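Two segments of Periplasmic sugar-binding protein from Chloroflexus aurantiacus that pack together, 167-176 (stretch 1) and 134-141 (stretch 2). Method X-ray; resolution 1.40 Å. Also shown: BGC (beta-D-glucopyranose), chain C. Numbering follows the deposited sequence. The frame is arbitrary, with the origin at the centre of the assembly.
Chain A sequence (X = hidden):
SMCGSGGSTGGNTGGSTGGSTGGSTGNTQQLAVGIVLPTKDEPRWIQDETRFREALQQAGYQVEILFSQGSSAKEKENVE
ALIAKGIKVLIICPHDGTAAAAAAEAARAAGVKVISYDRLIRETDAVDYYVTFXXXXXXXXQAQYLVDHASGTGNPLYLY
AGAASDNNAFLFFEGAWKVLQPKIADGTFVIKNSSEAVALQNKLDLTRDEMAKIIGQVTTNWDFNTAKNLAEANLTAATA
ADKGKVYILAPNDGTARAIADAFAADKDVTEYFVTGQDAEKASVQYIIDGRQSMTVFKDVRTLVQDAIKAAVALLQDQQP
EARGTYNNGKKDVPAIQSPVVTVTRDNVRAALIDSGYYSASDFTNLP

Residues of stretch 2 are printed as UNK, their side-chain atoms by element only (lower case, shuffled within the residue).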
# COMPACT_ATOMS: atom_id res chain seq x y z
N ASN A 167 -5.60 7.00 1.16
CA ASN A 167 -6.45 6.72 -0.00
C ASN A 167 -6.15 5.36 -0.63
O ASN A 167 -7.03 4.72 -1.22
CB ASN A 167 -6.31 7.83 -1.04
CG ASN A 167 -7.30 7.71 -2.15
OD1 ASN A 167 -8.52 7.75 -1.93
ND2 ASN A 167 -6.80 7.58 -3.37
N ASN A 168 -4.90 4.93 -0.56
CA ASN A 168 -4.56 3.62 -1.12
C ASN A 168 -5.32 2.49 -0.43
O ASN A 168 -5.59 1.49 -1.06
CB ASN A 168 -3.06 3.34 -1.03
CG ASN A 168 -2.24 4.17 -1.98
OD1 ASN A 168 -2.75 4.74 -2.93
ND2 ASN A 168 -0.94 4.16 -1.76
N ALA A 169 -5.66 2.65 0.85
CA ALA A 169 -6.42 1.60 1.54
C ALA A 169 -7.76 1.38 0.83
O ALA A 169 -8.21 0.26 0.70
CB ALA A 169 -6.62 1.94 3.00
N PHE A 170 -8.38 2.46 0.37
CA PHE A 170 -9.63 2.33 -0.37
C PHE A 170 -9.38 1.70 -1.73
O PHE A 170 -10.18 0.87 -2.21
CB PHE A 170 -10.29 3.70 -0.54
CG PHE A 170 -10.97 4.20 0.71
CD1 PHE A 170 -10.24 4.88 1.66
CD2 PHE A 170 -12.31 3.97 0.93
CE1 PHE A 170 -10.86 5.34 2.81
CE2 PHE A 170 -12.91 4.42 2.08
CZ PHE A 170 -12.18 5.11 3.02
N LEU A 171 -8.29 2.08 -2.38
CA LEU A 171 -7.96 1.51 -3.71
C LEU A 171 -7.65 0.02 -3.61
O LEU A 171 -8.13 -0.78 -4.41
CB LEU A 171 -6.81 2.26 -4.40
CG LEU A 171 -7.12 3.73 -4.71
CD1 LEU A 171 -5.90 4.52 -5.19
CD2 LEU A 171 -8.24 3.79 -5.75
N PHE A 172 -6.85 -0.36 -2.62
CA PHE A 172 -6.54 -1.77 -2.46
C PHE A 172 -7.82 -2.55 -2.17
O PHE A 172 -8.01 -3.65 -2.65
CB PHE A 172 -5.58 -2.02 -1.31
CG PHE A 172 -4.26 -1.32 -1.42
CD1 PHE A 172 -3.54 -1.22 -2.62
CD2 PHE A 172 -3.69 -0.82 -0.27
CE1 PHE A 172 -2.31 -0.56 -2.65
CE2 PHE A 172 -2.47 -0.20 -0.30
CZ PHE A 172 -1.78 -0.06 -1.48
N PHE A 173 -8.68 -1.98 -1.32
CA PHE A 173 -9.89 -2.68 -0.97
C PHE A 173 -10.81 -2.80 -2.20
O PHE A 173 -11.40 -3.86 -2.46
CB PHE A 173 -10.65 -2.03 0.16
CG PHE A 173 -11.81 -2.85 0.60
CD1 PHE A 173 -11.63 -3.94 1.42
CD2 PHE A 173 -13.07 -2.60 0.07
CE1 PHE A 173 -12.71 -4.74 1.77
CE2 PHE A 173 -14.13 -3.37 0.41
CZ PHE A 173 -13.95 -4.46 1.23
N GLU A 174 -10.95 -1.71 -2.94
CA GLU A 174 -11.80 -1.75 -4.13
C GLU A 174 -11.31 -2.82 -5.11
O GLU A 174 -12.10 -3.57 -5.67
CB GLU A 174 -11.85 -0.38 -4.83
CG GLU A 174 -12.67 -0.40 -6.12
CD GLU A 174 -12.71 0.93 -6.84
OE1 GLU A 174 -12.35 1.98 -6.25
OE2 GLU A 174 -13.15 0.94 -8.01
N GLY A 175 -10.01 -2.83 -5.39
CA GLY A 175 -9.46 -3.77 -6.36
C GLY A 175 -9.77 -5.21 -5.96
O GLY A 175 -10.16 -6.09 -6.80
N ALA A 176 -9.64 -5.46 -4.66
CA ALA A 176 -9.94 -6.80 -4.13
C ALA A 176 -11.43 -7.11 -4.17
O ALA A 176 -11.85 -8.21 -4.55
CB ALA A 176 -9.42 -6.93 -2.70
N UNK A 134 0.20 0.85 -9.37
CA UNK A 134 -1.20 0.57 -9.76
C UNK A 134 -1.91 -0.10 -8.57
O UNK A 134 -1.93 -1.32 -8.45
o UNK A 134 -3.62 -0.33 -10.87
c UNK A 134 -2.60 -0.56 -11.56
c UNK A 134 -1.21 -0.34 -10.97
o UNK A 134 -2.68 -1.00 -12.74
N UNK A 135 -2.48 0.70 -7.68
CA UNK A 135 -3.06 0.18 -6.44
C UNK A 135 -4.31 -0.67 -6.61
O UNK A 135 -4.53 -1.62 -5.84
c UNK A 135 -3.36 1.30 -5.45
o UNK A 135 -2.17 1.95 -5.03
N UNK A 136 -5.13 -0.34 -7.61
CA UNK A 136 -6.29 -1.20 -7.90
C UNK A 136 -5.80 -2.62 -8.26
O UNK A 136 -6.35 -3.64 -7.79
c UNK A 136 -9.06 0.41 -7.58
c UNK A 136 -8.14 -1.60 -9.62
c UNK A 136 -7.90 0.67 -8.53
c UNK A 136 -7.15 -0.59 -9.03
N UNK A 137 -4.76 -2.68 -9.09
CA UNK A 137 -4.19 -3.96 -9.48
C UNK A 137 -3.60 -4.70 -8.28
O UNK A 137 -3.69 -5.91 -8.22
c UNK A 137 -3.14 -3.77 -10.57
N UNK A 138 -3.00 -3.99 -7.31
CA UNK A 138 -2.56 -4.67 -6.08
C UNK A 138 -3.72 -5.44 -5.43
O UNK A 138 -3.61 -6.64 -5.12
c UNK A 138 -1.69 -4.37 -3.74
c UNK A 138 -0.77 -2.99 -5.60
c UNK A 138 -2.00 -3.67 -5.05
N UNK A 139 -4.85 -4.77 -5.21
CA UNK A 139 -5.98 -5.43 -4.53
C UNK A 139 -6.55 -6.55 -5.37
O UNK A 139 -6.89 -7.58 -4.85
N UNK A 140 -6.67 -6.31 -6.67
CA UNK A 140 -7.17 -7.33 -7.61
C UNK A 140 -6.28 -8.56 -7.56
O UNK A 140 -6.78 -9.68 -7.49
c UNK A 140 -7.26 -6.79 -9.03
N UNK A 141 -4.96 -8.36 -7.55
CA UNK A 141 -4.04 -9.48 -7.51
C UNK A 141 -4.12 -10.24 -6.19
O UNK A 141 -4.04 -11.46 -6.15
c UNK A 141 -2.36 -8.72 -9.22
c UNK A 141 -0.92 -8.33 -9.48
n UNK A 141 -0.68 -7.56 -10.51
c UNK A 141 -2.62 -9.03 -7.77
o UNK A 141 -0.03 -8.76 -8.78
C2 BGC C . 1.55 1.79 0.69
C3 BGC C . 1.84 0.34 1.04
C4 BGC C . 2.14 0.24 2.53
C5 BGC C . 1.04 0.89 3.36
C6 BGC C . 1.36 0.97 4.84
C1 BGC C . 0.34 2.14 1.54
O1 BGC C . -0.23 3.37 1.19
O2 BGC C . 1.26 1.88 -0.71
O3 BGC C . 2.96 -0.08 0.26
O4 BGC C . 2.16 -1.15 2.90
O5 BGC C . 0.78 2.21 2.90
O6 BGC C . 2.65 1.53 5.07
O HOH W 1 -2.43 4.37 -5.80

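Position 134 stands just before a helix and carries two side-chain carbons, the second bearing two oxygens; none of them reaches stretch 1. That short carboxylate is Asp134. Instead it caps its own helix, OD1 accepting from the backbone N of position 137 at 3.2 Å. An acidic residue suits this place because the first amides of a helix have no carbonyl in the preceding turn to bond to.

Position 135 has one carbon and one oxygen beyond its CA, and its CB points toward stretch 1, lying 3.7 Å from Leu171 CB. A single carbon ending in oxygen is serine, Ser135. Its OG lies 3.5 Å from Asn168 OD1, and a water joins the two: its O sits 2.6 Å from Ser135 OG and donates to Asn168 OD1 at 2.9 Å. The small hydroxyl thus fits a buried site and still finds a polar partner.

Position 136 shows four carbons, forked at the first, with one arm two carbons long. Although its CB points sideways, the end of the long arm reaches the side chains of Leu171 and Glu174. This is isoleucine, Ile136, whose CD1 approaches Leu171 CD2 at 3.9 Å and Glu174 CD at 3.8 Å. A branched apolar chain packs against Leu171 here, in a partly exposed position.

Position 137 has a single carbon, pointing away from stretch 1 and touching none of it. It is alanine, Ala137, a residue that favours helix and whose N is the one held by the Asp134 cap.

Position 138 has three carbons, one carrying the other two. Its CB points toward stretch 1 and lies 3.8 Å from Phe172 CD1. This is valine, Val138, a compact apolar residue suited to a buried site.

Position 139 has no side-chain atoms, and its CA comes within 3.3 Å of Phe172 O. It is glycine, Gly139. An ideal CB would point toward stretch 1 and fall 2.0 Å from Phe172 O, so the bare CA is what lets the backbones meet.

Position 140 bears one carbon. It points away overall, yet still touches stretch 1, while the CA lies 3.3 Å from Gly175 O. This is Ala140, small enough to leave the close approach undisturbed.

Position 141 has three carbons in a row, the third carrying one oxygen and one nitrogen, and its CB points away from stretch 1, which it does not touch. It is glutamine, Gln141. A long polar side chain suits this partly exposed position, and both ends of its amide are hydrogen-bonded elsewhere in the structure.

The two helices cross at -46° with their axes only 6.3 Å apart, and facing glycines make this possible: Gly175 C and Gly139 C are 3.5 Å apart. No direct hydrogen bond links the stretches. Instead, CA-H...O contacts bring Gly175 CA to Ile136 O at 3.4 Å and Ala176 CA to Gly139 O at 3.2 Å. Apolar side chains and the bridging water complete the packing. Asn168 also serves the sugar, its ND2 donating to BGC O1 at 3.1 Å, as befits a sugar-binding protein.

Stretch 2 134-141: DSIAVGAQ
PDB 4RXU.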